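Local coordinates for viral structural protein 4 (Bombyx mori cytoplasmic polyhedrosis virus, PDB 6TZ0) that binds GTP at a P-loop and accompanies the viral RNA-dependent RNA polymerase inside the particle, probably as an NTPase that supports transcription, at residues Val267-Leu278 against Lys292-Asp301; Leu426-Tyr437 against Gly524-Asp532. All coordinates share one frame; numbering follows the deposited sequence.

Contact 1 (Val267-Leu278 against Lys292-Asp301) fastens a short edge strand and the helix before it to the antiparallel sheet. Contact 2 (Leu426-Tyr437 against Gly524-Asp532) packs helices in the part of the chain that carries the parallel P-loop sheet. The centres lie about 33 Å apart and the nearest atoms about 12 Å, so the two do not touch, and contact 1 closes along the chain before contact 2 opens. Neither GTP site is occupied in this chain. Contact 2 adjoins one, Gly524 lying about 4 Å from the side chain of Arg520, a near neighbour in sequence; contact 1 stands farther off, the side chain of Lys292 about 11 Å from that of Ser361 of the other site.

Contact 1 of 2, residues Val267-Leu278 against Lys292-Asp301; sequences VTMMVNLSKRDL and KLLFYGVITD
Strand 267-271 and strand 297-299 run antiparallel, their axes 4.7 Å apart at an angle of 150°, while helix 292-296 leads into the second strand and crosses the first at 77°. Met270 and Val298 form the hydrogen-bonded pair, with Met270 N to Val298 O at 3.1 Å and the return bond from Val298 N to Met270 O. The pairs Met269-Ile299 and Val271-Gly297 flank it without such bonds. Asn272 N to Tyr296 O and Thr300 N to Thr268 O carry the pairing one step further at each end.

Met269, Val271 and Ile299 share one face of the sheet. There the methionine is extended as far as its sulfur and then bends (chi3 -73°), which brings CE to Ile299 CG1 at 3.9 Å, while SD meets Leu293 CD2 at 3.8 Å as the two side chains cross at about a right angle. Val271 CG2 touches the same leucine methyl. On the other face, Met270 SD lies 3.7 Å from Thr300 CG2. Farther along, Leu273 sets CD2 over the centre of the Tyr296 ring, 4.2 Å from its centroid, a CH-pi contact. The extended Lys292 side chain passes Leu273 and Leu278 with its CB and donates a hydrogen bond from NZ to Asp277 O (3.1 Å), tying the turn after the strand to the helix. Near the polymerase, Asp301 OD2 accepts a weak bond from Thr268 N at 3.4 Å; Val267 and Asp301 both pack on Arg595 of the polymerase chain.

Since strand 266-271 also bonds to strand 255-261 through Met269 and Ile258, the arrangement is the edge of a four-stranded antiparallel sheet, where a helix leads directly into an outermost strand, 297-299, and the Val267-Asp301 end touches the polymerase.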
loop_
_atom_site.group_PDB
_atom_site.type_symbol
_atom_site.label_atom_id
_atom_site.label_comp_id
_atom_site.label_asym_id
_atom_site.label_seq_id
_atom_site.Cartn_x
_atom_site.Cartn_y
_atom_site.Cartn_z
ATOM N N VAL B 267 14.864 -32.083 -36.000
ATOM C CA VAL B 267 14.873 -31.483 -34.672
ATOM C C VAL B 267 16.313 -31.409 -34.182
ATOM O O VAL B 267 17.036 -32.408 -34.241
ATOM C CB VAL B 267 14.002 -32.293 -33.690
ATOM C CG1 VAL B 267 14.036 -31.688 -32.307
ATOM C CG2 VAL B 267 12.575 -32.390 -34.187
ATOM N N THR B 268 16.726 -30.243 -33.687
ATOM C CA THR B 268 18.062 -30.066 -33.127
ATOM C C THR B 268 18.026 -30.036 -31.603
ATOM O O THR B 268 17.188 -29.358 -31.003
ATOM C CB THR B 268 18.715 -28.785 -33.643
ATOM O OG1 THR B 268 17.943 -27.658 -33.225
ATOM C CG2 THR B 268 18.785 -28.798 -35.152
ATOM N N MET B 269 18.962 -30.755 -30.984
ATOM C CA MET B 269 19.010 -30.930 -29.537
ATOM C C MET B 269 20.406 -30.634 -29.010
ATOM O O MET B 269 21.377 -31.254 -29.445
ATOM C CB MET B 269 18.621 -32.358 -29.152
ATOM C CG MET B 269 18.576 -32.612 -27.661
ATOM S SD MET B 269 18.248 -34.338 -27.293
ATOM C CE MET B 269 16.518 -34.446 -27.707
ATOM N N MET B 270 20.500 -29.713 -28.054
ATOM C CA MET B 270 21.749 -29.414 -27.364
ATOM C C MET B 270 21.829 -30.250 -26.095
ATOM O O MET B 270 20.874 -30.293 -25.316
ATOM C CB MET B 270 21.844 -27.929 -27.025
ATOM C CG MET B 270 21.923 -27.033 -28.232
ATOM S SD MET B 270 21.873 -25.284 -27.817
ATOM C CE MET B 270 23.501 -25.058 -27.143
ATOM N N VAL B 271 22.963 -30.921 -25.895
ATOM C CA VAL B 271 23.160 -31.853 -24.790
ATOM C C VAL B 271 24.431 -31.463 -24.046
ATOM O O VAL B 271 25.449 -31.146 -24.668
ATOM C CB VAL B 271 23.239 -33.316 -25.295
ATOM C CG1 VAL B 271 23.507 -34.293 -24.173
ATOM C CG2 VAL B 271 21.965 -33.716 -25.982
ATOM N N ASN B 272 24.378 -31.495 -22.710
ATOM C CA ASN B 272 25.517 -31.171 -21.857
ATOM C C ASN B 272 26.379 -32.375 -21.533
ATOM O O ASN B 272 26.950 -32.439 -20.442
ATOM C CB ASN B 272 25.052 -30.524 -20.556
ATOM C CG ASN B 272 24.540 -29.143 -20.755
ATOM O OD1 ASN B 272 23.365 -28.872 -20.565
ATOM N ND2 ASN B 272 25.421 -28.245 -21.118
ATOM N N LEU B 273 26.470 -33.342 -22.428
ATOM C CA LEU B 273 27.406 -34.438 -22.274
ATOM C C LEU B 273 28.324 -34.479 -23.482
ATOM O O LEU B 273 27.993 -33.976 -24.555
ATOM C CB LEU B 273 26.690 -35.779 -22.124
ATOM C CG LEU B 273 25.844 -35.980 -20.874
ATOM C CD1 LEU B 273 25.179 -37.329 -20.942
ATOM C CD2 LEU B 273 26.686 -35.852 -19.623
ATOM N N SER B 274 29.493 -35.076 -23.287
ATOM C CA SER B 274 30.424 -35.296 -24.376
ATOM C C SER B 274 29.936 -36.431 -25.269
ATOM O O SER B 274 29.049 -37.206 -24.910
ATOM C CB SER B 274 31.812 -35.614 -23.832
ATOM O OG SER B 274 32.701 -35.944 -24.883
ATOM N N LYS B 275 30.537 -36.527 -26.453
ATOM C CA LYS B 275 30.174 -37.578 -27.392
ATOM C C LYS B 275 30.696 -38.937 -26.947
ATOM O O LYS B 275 30.141 -39.966 -27.341
ATOM C CB LYS B 275 30.695 -37.202 -28.781
ATOM C CG LYS B 275 30.165 -38.018 -29.936
ATOM C CD LYS B 275 30.671 -37.458 -31.255
ATOM C CE LYS B 275 30.175 -38.286 -32.423
ATOM N NZ LYS B 275 30.684 -37.769 -33.720
ATOM N N ARG B 276 31.732 -38.961 -26.113
ATOM C CA ARG B 276 32.206 -40.209 -25.531
ATOM C C ARG B 276 31.287 -40.693 -24.420
ATOM O O ARG B 276 30.960 -41.884 -24.359
ATOM C CB ARG B 276 33.624 -40.018 -25.003
ATOM C CG ARG B 276 34.262 -41.265 -24.438
ATOM C CD ARG B 276 35.679 -40.971 -23.975
ATOM N NE ARG B 276 36.536 -40.593 -25.095
ATOM C CZ ARG B 276 37.170 -41.460 -25.879
ATOM N NH1 ARG B 276 37.054 -42.762 -25.664
ATOM N NH2 ARG B 276 37.923 -41.024 -26.877
ATOM N N ASP B 277 30.865 -39.787 -23.534
ATOM C CA ASP B 277 29.995 -40.164 -22.424
ATOM C C ASP B 277 28.611 -40.549 -22.918
ATOM O O ASP B 277 28.080 -41.604 -22.557
ATOM C CB ASP B 277 29.896 -39.013 -21.427
ATOM C CG ASP B 277 31.191 -38.769 -20.695
ATOM O OD1 ASP B 277 31.964 -39.732 -20.519
ATOM O OD2 ASP B 277 31.437 -37.614 -20.292
ATOM N N LEU B 278 28.011 -39.701 -23.740
ATOM C CA LEU B 278 26.751 -40.009 -24.403
ATOM C C LEU B 278 27.046 -40.980 -25.538
ATOM O O LEU B 278 27.423 -40.572 -26.635
ATOM C CB LEU B 278 26.112 -38.729 -24.921
ATOM C CG LEU B 278 24.732 -38.829 -25.549
ATOM C CD1 LEU B 278 23.695 -39.211 -24.507
ATOM C CD2 LEU B 278 24.384 -37.527 -26.214
ATOM N N LYS B 292 19.787 -40.269 -20.361
ATOM C CA LYS B 292 20.825 -39.246 -20.428
ATOM C C LYS B 292 20.366 -38.045 -21.240
ATOM O O LYS B 292 20.662 -36.897 -20.882
ATOM C CB LYS B 292 22.098 -39.834 -21.029
ATOM C CG LYS B 292 22.794 -40.847 -20.161
ATOM C CD LYS B 292 24.069 -41.316 -20.827
ATOM C CE LYS B 292 24.770 -42.367 -19.997
ATOM N NZ LYS B 292 25.980 -42.869 -20.683
ATOM N N LEU B 293 19.643 -38.294 -22.336
ATOM C CA LEU B 293 19.069 -37.211 -23.126
ATOM C C LEU B 293 18.044 -36.428 -22.323
ATOM O O LEU B 293 17.990 -35.198 -22.408
ATOM C CB LEU B 293 18.420 -37.769 -24.389
ATOM C CG LEU B 293 19.281 -38.390 -25.477
ATOM C CD1 LEU B 293 18.382 -38.996 -26.524
ATOM C CD2 LEU B 293 20.158 -37.333 -26.086
ATOM N N LEU B 294 17.207 -37.131 -21.560
ATOM C CA LEU B 294 16.210 -36.474 -20.723
ATOM C C LEU B 294 16.856 -35.650 -19.621
ATOM O O LEU B 294 16.404 -34.540 -19.321
ATOM C CB LEU B 294 15.273 -37.517 -20.119
ATOM C CG LEU B 294 14.183 -37.014 -19.169
ATOM C CD1 LEU B 294 13.192 -36.156 -19.906
ATOM C CD2 LEU B 294 13.483 -38.164 -18.481
ATOM N N PHE B 295 17.924 -36.162 -19.015
ATOM C CA PHE B 295 18.544 -35.437 -17.920
ATOM C C PHE B 295 19.434 -34.302 -18.397
ATOM O O PHE B 295 19.707 -33.388 -17.616
ATOM C CB PHE B 295 19.369 -36.375 -17.030
ATOM C CG PHE B 295 18.553 -37.334 -16.197
ATOM C CD1 PHE B 295 17.174 -37.222 -16.109
ATOM C CD2 PHE B 295 19.177 -38.321 -15.460
ATOM C CE1 PHE B 295 16.439 -38.099 -15.346
ATOM C CE2 PHE B 295 18.444 -39.195 -14.687
ATOM C CZ PHE B 295 17.075 -39.079 -14.631
ATOM N N TYR B 296 19.898 -34.324 -19.650
ATOM C CA TYR B 296 20.891 -33.344 -20.073
ATOM C C TYR B 296 20.601 -32.659 -21.405
ATOM O O TYR B 296 21.498 -32.006 -21.942
ATOM C CB TYR B 296 22.277 -33.996 -20.131
ATOM C CG TYR B 296 22.766 -34.418 -18.778
ATOM C CD1 TYR B 296 23.286 -33.489 -17.895
ATOM C CD2 TYR B 296 22.679 -35.736 -18.368
ATOM C CE1 TYR B 296 23.720 -33.864 -16.648
ATOM C CE2 TYR B 296 23.110 -36.121 -17.122
ATOM C CZ TYR B 296 23.631 -35.182 -16.268
ATOM O OH TYR B 296 24.063 -35.564 -15.025
ATOM N N GLY B 297 19.388 -32.744 -21.939
ATOM C CA GLY B 297 19.090 -32.213 -23.255
ATOM C C GLY B 297 18.044 -31.115 -23.230
ATOM O O GLY B 297 17.200 -31.063 -22.336
ATOM N N VAL B 298 18.117 -30.227 -24.224
ATOM C CA VAL B 298 17.135 -29.167 -24.457
ATOM C C VAL B 298 16.901 -29.078 -25.960
ATOM O O VAL B 298 17.853 -28.892 -26.725
ATOM C CB VAL B 298 17.586 -27.794 -23.919
ATOM C CG1 VAL B 298 16.619 -26.716 -24.347
ATOM C CG2 VAL B 298 17.674 -27.783 -22.416
ATOM N N ILE B 299 15.650 -29.197 -26.387
ATOM C CA ILE B 299 15.301 -29.036 -27.794
ATOM C C ILE B 299 15.195 -27.555 -28.128
ATOM O O ILE B 299 14.500 -26.797 -27.444
ATOM C CB ILE B 299 14.003 -29.789 -28.117
ATOM C CG1 ILE B 299 14.280 -31.286 -28.120
ATOM C CG2 ILE B 299 13.416 -29.354 -29.440
ATOM C CD1 ILE B 299 13.056 -32.126 -28.174
ATOM N N THR B 300 15.886 -27.136 -29.188
ATOM C CA THR B 300 15.994 -25.735 -29.560
ATOM C C THR B 300 14.971 -25.316 -30.610
ATOM O O THR B 300 15.204 -24.349 -31.337
ATOM C CB THR B 300 17.404 -25.444 -30.065
ATOM O OG1 THR B 300 17.650 -26.211 -31.245
ATOM C CG2 THR B 300 18.423 -25.835 -29.023
ATOM N N ASP B 301 13.849 -26.014 -30.705
ATOM C CA ASP B 301 12.832 -25.729 -31.704
ATOM C C ASP B 301 11.553 -25.246 -31.039
ATOM O O ASP B 301 11.395 -25.302 -29.819
ATOM C CB ASP B 301 12.541 -26.966 -32.551
ATOM C CG ASP B 301 13.681 -27.318 -33.468
ATOM O OD1 ASP B 301 14.434 -26.408 -33.866
ATOM O OD2 ASP B 301 13.819 -28.508 -33.798
#

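Contact 2 of 2, residues Leu426-Tyr437 against Gly524-Asp532; sequences LISHGISEVAQY and GVVQLFLRD
Apolar helix packing, finished by one polar bond, joins the end of helix 417-427, the linking turn and the start of helix 434-438 to helix 524-537, beside the P-loop region. Tyr437 is the knob, set among Val525, Leu528, Phe529 and Asp532. Its CG stands anti to the backbone N (chi1 174°), and the ring lies along helix 524-537, from Val525 toward Asp532, with CD2 3.7 Å from Leu528 CD2 and CE1 3.7 Å from Phe529 CD1; the two ring planes stand at 87°. Leu426 comes over one face of the Phe529 ring with CD2, 4.3 Å from the centroid, and its CD1 meets Val526 CG2 at 3.8 Å. Val525 packs against the linking segment, its CG2 3.7 Å from Val434 CG2 and its CG1 against Ile431 CG2. A Schellman motif at Gly430 ends the first helix and turns the chain toward these residues.

Tyr437 OH donates to the anti lone pair of Asp532 OD2 at 3.0 Å, with ring and carboxylate nearly coplanar. Leu528, Phe529 and this hydroxyl bond hold the ring. Because Arg531 NH1 holds OD1 of the same carboxylate at 2.8 Å, Asp532 is gripped at both oxygens, which probably favours its charged form.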
loop_
_atom_site.group_PDB
_atom_site.type_symbol
_atom_site.label_atom_id
_atom_site.label_comp_id
_atom_site.label_asym_id
_atom_site.label_seq_id
_atom_site.Cartn_x
_atom_site.Cartn_y
_atom_site.Cartn_z
ATOM N N LEU B 426 -16.054 -38.390 -22.316
ATOM C CA LEU B 426 -15.779 -38.682 -23.721
ATOM C C LEU B 426 -16.778 -39.678 -24.291
ATOM O O LEU B 426 -17.150 -39.577 -25.465
ATOM C CB LEU B 426 -14.355 -39.207 -23.888
ATOM C CG LEU B 426 -13.209 -38.216 -23.724
ATOM C CD1 LEU B 426 -11.885 -38.944 -23.661
ATOM C CD2 LEU B 426 -13.201 -37.239 -24.867
ATOM N N ILE B 427 -17.201 -40.661 -23.489
ATOM C CA ILE B 427 -18.230 -41.600 -23.935
ATOM C C ILE B 427 -19.557 -40.880 -24.171
ATOM O O ILE B 427 -20.284 -41.191 -25.124
ATOM C CB ILE B 427 -18.358 -42.761 -22.927
ATOM C CG1 ILE B 427 -17.106 -43.637 -22.963
ATOM C CG2 ILE B 427 -19.577 -43.636 -23.189
ATOM C CD1 ILE B 427 -16.868 -44.299 -24.304
ATOM N N SER B 428 -19.858 -39.858 -23.361
ATOM C CA SER B 428 -21.110 -39.119 -23.528
ATOM C C SER B 428 -21.174 -38.311 -24.825
ATOM O O SER B 428 -22.270 -37.906 -25.226
ATOM C CB SER B 428 -21.333 -38.184 -22.340
ATOM O OG SER B 428 -20.382 -37.137 -22.328
ATOM N N HIS B 429 -20.043 -38.053 -25.478
ATOM C CA HIS B 429 -20.022 -37.413 -26.786
ATOM C C HIS B 429 -19.697 -38.383 -27.911
ATOM O O HIS B 429 -19.433 -37.946 -29.034
ATOM C CB HIS B 429 -19.020 -36.262 -26.807
ATOM C CG HIS B 429 -19.421 -35.092 -25.968
ATOM N ND1 HIS B 429 -19.054 -34.961 -24.647
ATOM C CD2 HIS B 429 -20.157 -33.996 -26.264
ATOM C CE1 HIS B 429 -19.546 -33.835 -24.165
ATOM N NE2 HIS B 429 -20.219 -33.230 -25.127
ATOM N N GLY B 430 -19.699 -39.684 -27.639
ATOM C CA GLY B 430 -19.399 -40.647 -28.674
ATOM C C GLY B 430 -17.947 -40.722 -29.071
ATOM O O GLY B 430 -17.635 -41.254 -30.137
ATOM N N ILE B 431 -17.044 -40.205 -28.242
ATOM C CA ILE B 431 -15.612 -40.240 -28.505
ATOM C C ILE B 431 -15.049 -41.513 -27.897
ATOM O O ILE B 431 -15.253 -41.788 -26.710
ATOM C CB ILE B 431 -14.907 -39.003 -27.927
ATOM C CG1 ILE B 431 -15.509 -37.716 -28.489
ATOM C CG2 ILE B 431 -13.423 -39.056 -28.220
ATOM C CD1 ILE B 431 -15.350 -37.562 -29.972
ATOM N N SER B 432 -14.355 -42.298 -28.710
ATOM C CA SER B 432 -13.688 -43.500 -28.234
ATOM C C SER B 432 -12.268 -43.650 -28.743
ATOM O O SER B 432 -11.515 -44.451 -28.176
ATOM C CB SER B 432 -14.484 -44.748 -28.639
ATOM O OG SER B 432 -15.773 -44.744 -28.057
ATOM N N GLU B 433 -11.876 -42.919 -29.781
ATOM C CA GLU B 433 -10.623 -43.146 -30.477
ATOM C C GLU B 433 -9.846 -41.847 -30.589
ATOM O O GLU B 433 -10.397 -40.753 -30.456
ATOM C CB GLU B 433 -10.860 -43.722 -31.878
ATOM C CG GLU B 433 -11.479 -45.097 -31.874
ATOM C CD GLU B 433 -10.548 -46.140 -31.307
ATOM O OE1 GLU B 433 -9.323 -46.022 -31.521
ATOM O OE2 GLU B 433 -11.039 -47.070 -30.635
ATOM N N VAL B 434 -8.544 -41.988 -30.831
ATOM C CA VAL B 434 -7.692 -40.827 -31.050
ATOM C C VAL B 434 -8.014 -40.189 -32.395
ATOM O O VAL B 434 -7.990 -38.961 -32.541
ATOM C CB VAL B 434 -6.211 -41.240 -30.944
ATOM C CG1 VAL B 434 -5.285 -40.061 -31.153
ATOM C CG2 VAL B 434 -5.937 -41.876 -29.606
ATOM N N ALA B 435 -8.346 -41.014 -33.393
ATOM C CA ALA B 435 -8.723 -40.496 -34.703
ATOM C C ALA B 435 -10.046 -39.749 -34.653
ATOM O O ALA B 435 -10.257 -38.818 -35.434
ATOM C CB ALA B 435 -8.800 -41.637 -35.712
ATOM N N GLN B 436 -10.941 -40.133 -33.743
ATOM C CA GLN B 436 -12.181 -39.389 -33.565
ATOM C C GLN B 436 -11.922 -38.058 -32.877
ATOM O O GLN B 436 -12.535 -37.042 -33.224
ATOM C CB GLN B 436 -13.174 -40.208 -32.748
ATOM C CG GLN B 436 -13.596 -41.503 -33.393
ATOM C CD GLN B 436 -14.561 -42.279 -32.533
ATOM O OE1 GLN B 436 -14.902 -41.858 -31.433
ATOM N NE2 GLN B 436 -14.996 -43.430 -33.024
ATOM N N TYR B 437 -11.017 -38.046 -31.897
ATOM C CA TYR B 437 -10.782 -36.843 -31.108
ATOM C C TYR B 437 -9.995 -35.804 -31.889
ATOM O O TYR B 437 -10.295 -34.608 -31.813
ATOM C CB TYR B 437 -10.058 -37.206 -29.814
ATOM C CG TYR B 437 -9.634 -36.014 -28.992
ATOM C CD1 TYR B 437 -10.563 -35.248 -28.308
ATOM C CD2 TYR B 437 -8.296 -35.668 -28.891
ATOM C CE1 TYR B 437 -10.172 -34.160 -27.558
ATOM C CE2 TYR B 437 -7.898 -34.590 -28.143
ATOM C CZ TYR B 437 -8.837 -33.841 -27.480
ATOM O OH TYR B 437 -8.437 -32.759 -26.735
ATOM N N GLY B 524 -5.456 -43.939 -24.332
ATOM C CA GLY B 524 -4.693 -42.805 -24.823
ATOM C C GLY B 524 -5.538 -41.618 -25.227
ATOM O O GLY B 524 -5.022 -40.497 -25.293
ATOM N N VAL B 525 -6.827 -41.838 -25.492
ATOM C CA VAL B 525 -7.725 -40.739 -25.826
ATOM C C VAL B 525 -7.953 -39.866 -24.605
ATOM O O VAL B 525 -7.925 -38.633 -24.683
ATOM C CB VAL B 525 -9.058 -41.287 -26.354
ATOM C CG1 VAL B 525 -9.887 -40.176 -26.964
ATOM C CG2 VAL B 525 -8.817 -42.426 -27.294
ATOM N N VAL B 526 -8.188 -40.507 -23.460
ATOM C CA VAL B 526 -8.374 -39.806 -22.199
ATOM C C VAL B 526 -7.098 -39.079 -21.810
ATOM O O VAL B 526 -7.135 -37.958 -21.295
ATOM C CB VAL B 526 -8.810 -40.812 -21.122
ATOM C CG1 VAL B 526 -9.085 -40.121 -19.799
ATOM C CG2 VAL B 526 -10.010 -41.597 -21.598
ATOM N N GLN B 527 -5.950 -39.691 -22.099
ATOM C CA GLN B 527 -4.662 -39.087 -21.785
ATOM C C GLN B 527 -4.407 -37.845 -22.628
ATOM O O GLN B 527 -3.953 -36.820 -22.106
ATOM C CB GLN B 527 -3.560 -40.119 -21.991
ATOM C CG GLN B 527 -3.615 -41.262 -21.015
ATOM C CD GLN B 527 -3.287 -40.827 -19.614
ATOM O OE1 GLN B 527 -2.353 -40.063 -19.399
ATOM N NE2 GLN B 527 -4.065 -41.294 -18.652
ATOM N N LEU B 528 -4.720 -37.909 -23.924
ATOM C CA LEU B 528 -4.560 -36.743 -24.787
ATOM C C LEU B 528 -5.555 -35.643 -24.430
ATOM O O LEU B 528 -5.215 -34.450 -24.464
ATOM C CB LEU B 528 -4.711 -37.162 -26.242
ATOM C CG LEU B 528 -4.474 -36.090 -27.298
ATOM C CD1 LEU B 528 -3.059 -35.567 -27.212
ATOM C CD2 LEU B 528 -4.735 -36.675 -28.654
ATOM N N PHE B 529 -6.777 -36.031 -24.053
ATOM C CA PHE B 529 -7.791 -35.066 -23.644
ATOM C C PHE B 529 -7.392 -34.349 -22.361
ATOM O O PHE B 529 -7.544 -33.124 -22.251
ATOM C CB PHE B 529 -9.130 -35.785 -23.485
ATOM C CG PHE B 529 -10.258 -34.892 -23.077
ATOM C CD1 PHE B 529 -10.768 -33.961 -23.959
ATOM C CD2 PHE B 529 -10.832 -35.008 -21.825
ATOM C CE1 PHE B 529 -11.807 -33.141 -23.591
ATOM C CE2 PHE B 529 -11.875 -34.190 -21.453
ATOM C CZ PHE B 529 -12.362 -33.259 -22.336
ATOM N N LEU B 530 -6.843 -35.088 -21.394
ATOM C CA LEU B 530 -6.394 -34.464 -20.158
ATOM C C LEU B 530 -5.151 -33.618 -20.365
ATOM O O LEU B 530 -5.006 -32.592 -19.694
ATOM C CB LEU B 530 -6.135 -35.519 -19.091
ATOM C CG LEU B 530 -7.409 -36.140 -18.543
ATOM C CD1 LEU B 530 -7.095 -37.240 -17.562
ATOM C CD2 LEU B 530 -8.237 -35.063 -17.897
ATOM N N ARG B 531 -4.258 -34.024 -21.277
ATOM C CA ARG B 531 -3.123 -33.183 -21.646
ATOM C C ARG B 531 -3.593 -31.838 -22.180
ATOM O O ARG B 531 -3.064 -30.791 -21.794
ATOM C CB ARG B 531 -2.238 -33.899 -22.675
ATOM C CG ARG B 531 -0.959 -33.139 -23.067
ATOM C CD ARG B 531 -1.099 -32.340 -24.363
ATOM N NE ARG B 531 0.019 -31.436 -24.581
ATOM C CZ ARG B 531 -0.036 -30.376 -25.377
ATOM N NH1 ARG B 531 -1.162 -30.081 -26.007
ATOM N NH2 ARG B 531 1.021 -29.594 -25.520
ATOM N N ASP B 532 -4.583 -31.848 -23.076
ATOM C CA ASP B 532 -5.022 -30.590 -23.673
ATOM C C ASP B 532 -5.794 -29.726 -22.679
ATOM O O ASP B 532 -5.655 -28.496 -22.686
ATOM C CB ASP B 532 -5.849 -30.868 -24.918
ATOM C CG ASP B 532 -5.006 -31.297 -26.091
ATOM O OD1 ASP B 532 -3.844 -30.864 -26.182
ATOM O OD2 ASP B 532 -5.512 -32.062 -26.930
#